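Local structure of threonine--tRNA ligase catalytic subunit (3A32) at residues R205-D210 with K260-M265. The protein probably activates threonine with ATP and transfers it to its cognate tRNA, as a zinc-binding class II synthetase that lacks an editing domain. Residues are numbered along the deposited sequence; the frame is centred on the assembly and turned at random.
Sequences RLSMSD and KLDFIM. With SO4 (sulfate ion), chain C.
Lys260 faces Ser207 as a hydrogen-bonded pair at one end of an antiparallel ladder, where strand 260-268 runs beside strand 202-207 in the large mixed sheet of the class II synthetase catalytic core. Its backbone N reaches Ser207 O, and its O takes Ser207 N at 2.9 Å. CG takes the crowded position between backbone N and carbonyl carbon (chi1 50°), and the extended chain beyond it lays CE against Ser207 CB at 3.7 Å. The side chain of Lys260 lies about 8 Å from that of the zinc ligand His310 and about 12 Å from the zinc ion itself.

Leu261 turns to the other face, where CD2 of Leu206 packs on its CG at 3.6 Å; helices 174-191 and 222-243 cover this side through Val178 and Leu232.

Asp262 comes back to the face of Lys260 and pairs with Arg205 through two backbone bonds, N to Arg205 O and O from Arg205 N, the latter 3.2 Å and nearly straight. Its carboxylate is shared out: OD1 meets Thr280 OG1 on the next strand, while OD2 accepts from a water that also donates to Arg205 O and takes the Ser207 hydroxyl, tying both strands together on this face. Lys260 NZ makes a long salt bridge to OD2.

Ile264, beyond the paired residues, lays CD1 over one face of the Arg205 guanidinium, 3.6 Å from CZ. Glu275 forms a salt bridge with NH2 of that arginine, so an alanine here would probably leave Glu275 without its charged mate and Ile264 CD1 without the flat group beneath it. At the edge of the guanidinium, in its plane, NH2 also donates to O4 of a sulfate, probably from the crystallisation liquor, at 3.0 Å.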
ATOM      1  N   ARG A 205      24.134  17.002  -9.016  1.00 11.26           N
ATOM      2  CA  ARG A 205      25.175  16.571  -9.941  1.00 11.52           C
ATOM      3  C   ARG A 205      24.584  16.159 -11.290  1.00 11.24           C
ATOM      4  O   ARG A 205      23.763  15.248 -11.361  1.00 10.76           O
ATOM      5  CB  ARG A 205      25.955  15.390  -9.336  1.00 11.33           C
ATOM      6  CG  ARG A 205      27.072  14.806 -10.213  1.00 11.43           C
ATOM      7  CD  ARG A 205      27.707  13.574  -9.508  1.00 13.37           C
ATOM      8  NE  ARG A 205      28.615  14.049  -8.488  1.00 13.63           N
ATOM      9  CZ  ARG A 205      28.635  13.654  -7.220  1.00 15.15           C
ATOM     10  NH1 ARG A 205      27.812  12.699  -6.778  1.00 12.69           N
ATOM     11  NH2 ARG A 205      29.513  14.220  -6.392  1.00 11.42           N
ATOM     12  N   LEU A 206      25.062  16.766 -12.368  1.00 11.16           N
ATOM     13  CA  LEU A 206      24.614  16.377 -13.707  1.00 11.63           C
ATOM     14  C   LEU A 206      25.625  15.475 -14.363  1.00 11.73           C
ATOM     15  O   LEU A 206      26.837  15.739 -14.282  1.00 13.57           O
ATOM     16  CB  LEU A 206      24.384  17.602 -14.585  1.00 11.55           C
ATOM     17  CG  LEU A 206      23.616  18.826 -14.041  1.00 12.32           C
ATOM     18  CD1 LEU A 206      23.381  19.895 -15.150  1.00 11.15           C
ATOM     19  CD2 LEU A 206      22.264  18.489 -13.346  1.00 12.88           C
ATOM     20  N   SER A 207      25.155  14.395 -14.992  1.00 11.24           N
ATOM     21  CA  SER A 207      26.054  13.531 -15.762  1.00 10.40           C
ATOM     22  C   SER A 207      25.692  13.539 -17.266  1.00 10.98           C
ATOM     23  O   SER A 207      24.592  13.160 -17.665  1.00 12.01           O
ATOM     24  CB  SER A 207      26.085  12.130 -15.168  1.00  9.43           C
ATOM     25  OG  SER A 207      26.458  12.173 -13.795  1.00  9.11           O
ATOM     26  N   MET A 208      26.621  13.998 -18.088  1.00 11.00           N
ATOM     27  CA  MET A 208      26.336  14.351 -19.480  1.00 10.51           C
ATOM     28  C   MET A 208      27.096  13.448 -20.444  1.00 10.46           C
ATOM     29  O   MET A 208      27.922  12.671 -20.012  1.00 10.72           O
ATOM     30  CB  MET A 208      26.726  15.815 -19.735  1.00  9.42           C
ATOM     31  CG  MET A 208      26.282  16.790 -18.688  1.00  8.72           C
ATOM     32  SD  MET A 208      24.469  16.855 -18.550  1.00 10.34           S
ATOM     33  CE  MET A 208      24.204  18.633 -18.473  1.00  7.53           C
ATOM     34  N   SER A 209      26.798  13.556 -21.749  1.00 11.17           N
ATOM     35  CA  SER A 209      27.570  12.885 -22.794  1.00 11.69           C
ATOM     36  C   SER A 209      28.957  13.460 -22.914  1.00 12.51           C
ATOM     37  O   SER A 209      29.254  14.540 -22.403  1.00 11.95           O
ATOM     38  CB  SER A 209      26.933  13.028 -24.177  1.00 11.12           C
ATOM     39  OG  SER A 209      26.902  14.386 -24.559  1.00  8.80           O
ATOM     40  N   ASP A 210      29.799  12.682 -23.580  1.00 14.50           N
ATOM     41  CA  ASP A 210      30.957  13.200 -24.299  1.00 15.71           C
ATOM     42  C   ASP A 210      30.430  13.371 -25.719  1.00 16.41           C
ATOM     43  O   ASP A 210      30.034  12.404 -26.358  1.00 16.21           O
ATOM     44  CB  ASP A 210      32.092  12.179 -24.254  1.00 15.69           C
ATOM     45  CG  ASP A 210      33.407  12.684 -24.908  1.00 16.47           C
ATOM     46  OD1 ASP A 210      33.420  13.504 -25.892  1.00 16.34           O
ATOM     47  OD2 ASP A 210      34.440  12.196 -24.410  1.00 18.47           O
ATOM     48  N   LYS A 260      21.573  12.651 -16.990  1.00  7.87           N
ATOM     49  CA  LYS A 260      20.848  12.584 -15.717  1.00  8.60           C
ATOM     50  C   LYS A 260      21.272  13.636 -14.719  1.00  8.46           C
ATOM     51  O   LYS A 260      22.297  14.278 -14.868  1.00  8.50           O
ATOM     52  CB  LYS A 260      21.023  11.203 -15.058  1.00  8.60           C
ATOM     53  CG  LYS A 260      22.486  10.753 -14.982  1.00 10.62           C
ATOM     54  CD  LYS A 260      22.692   9.598 -13.977  1.00 10.96           C
ATOM     55  CE  LYS A 260      24.163   9.142 -14.019  1.00 12.95           C
ATOM     56  NZ  LYS A 260      24.434   8.199 -12.890  1.00 19.20           N
ATOM     57  N   LEU A 261      20.469  13.757 -13.670  1.00  9.19           N
ATOM     58  CA  LEU A 261      20.739  14.591 -12.524  1.00  9.42           C
ATOM     59  C   LEU A 261      20.540  13.732 -11.265  1.00  9.84           C
ATOM     60  O   LEU A 261      19.508  13.029 -11.118  1.00  9.75           O
ATOM     61  CB  LEU A 261      19.724  15.717 -12.570  1.00  9.85           C
ATOM     62  CG  LEU A 261      19.580  16.806 -11.542  1.00 12.17           C
ATOM     63  CD1 LEU A 261      18.769  17.903 -12.201  1.00 11.08           C
ATOM     64  CD2 LEU A 261      18.899  16.292 -10.237  1.00 14.78           C
ATOM     65  N   ASP A 262      21.485  13.813 -10.332  1.00  8.94           N
ATOM     66  CA  ASP A 262      21.390  13.070  -9.070  1.00  8.34           C
ATOM     67  C   ASP A 262      21.229  14.038  -7.935  1.00  8.33           C
ATOM     68  O   ASP A 262      21.827  15.107  -7.945  1.00  7.25           O
ATOM     69  CB  ASP A 262      22.634  12.242  -8.846  1.00  8.02           C
ATOM     70  CG  ASP A 262      22.697  11.069  -9.802  1.00 11.46           C
ATOM     71  OD1 ASP A 262      21.665  10.340  -9.872  1.00 11.83           O
ATOM     72  OD2 ASP A 262      23.739  10.916 -10.498  1.00 12.68           O
ATOM     73  N   PHE A 263      20.376  13.658  -6.993  1.00  7.37           N
ATOM     74  CA  PHE A 263      20.128  14.415  -5.771  1.00  7.39           C
ATOM     75  C   PHE A 263      21.074  13.941  -4.678  1.00  7.68           C
ATOM     76  O   PHE A 263      21.070  12.768  -4.338  1.00  7.86           O
ATOM     77  CB  PHE A 263      18.720  14.115  -5.270  1.00  5.91           C
ATOM     78  CG  PHE A 263      17.624  14.488  -6.245  1.00  6.19           C
ATOM     79  CD1 PHE A 263      17.578  15.787  -6.833  1.00  5.95           C
ATOM     80  CD2 PHE A 263      16.604  13.589  -6.524  1.00  3.52           C
ATOM     81  CE1 PHE A 263      16.551  16.122  -7.679  1.00  2.44           C
ATOM     82  CE2 PHE A 263      15.567  13.936  -7.374  1.00  2.00           C
ATOM     83  CZ  PHE A 263      15.541  15.179  -7.939  1.00  2.48           C
ATOM     84  N   ILE A 264      21.834  14.853  -4.104  1.00  7.88           N
ATOM     85  CA  ILE A 264      22.861  14.481  -3.178  1.00  9.63           C
ATOM     86  C   ILE A 264      22.804  15.357  -1.934  1.00  9.96           C
ATOM     87  O   ILE A 264      23.080  16.553  -2.006  1.00 10.12           O
ATOM     88  CB  ILE A 264      24.285  14.611  -3.806  1.00  9.46           C
ATOM     89  CG1 ILE A 264      24.479  13.596  -4.932  1.00 11.66           C
ATOM     90  CG2 ILE A 264      25.348  14.334  -2.748  1.00  9.52           C
ATOM     91  CD1 ILE A 264      25.325  14.130  -5.993  1.00 16.29           C
ATOM     92  N   MET A 265      22.468  14.756  -0.796  1.00 10.43           N
ATOM     93  CA  MET A 265      22.575  15.461   0.465  1.00 11.98           C
ATOM     94  C   MET A 265      24.012  15.385   0.984  1.00 11.51           C
ATOM     95  O   MET A 265      24.616  14.316   0.975  1.00 12.40           O
ATOM     96  CB  MET A 265      21.617  14.855   1.492  1.00 10.47           C
ATOM     97  CG  MET A 265      21.666  15.573   2.816  1.00 10.93           C
ATOM     98  SD  MET A 265      20.102  15.438   3.671  1.00 15.27           S
ATOM     99  CE  MET A 265      19.034  16.460   2.622  1.00 12.44           C
TER
HETATM  100  S   SO4 C 473      32.284  17.682  -6.330  1.00 46.38           S
HETATM  101  O1  SO4 C 473      31.387  18.619  -5.647  1.00 47.06           O
HETATM  102  O2  SO4 C 473      32.555  18.162  -7.682  1.00 47.90           O
HETATM  103  O3  SO4 C 473      33.532  17.666  -5.568  1.00 47.16           O
HETATM  104  O4  SO4 C 473      31.706  16.329  -6.436  1.00 45.30           O
HETATM  105  O   HOH W   1      24.513  12.659 -12.339  1.00  5.60           O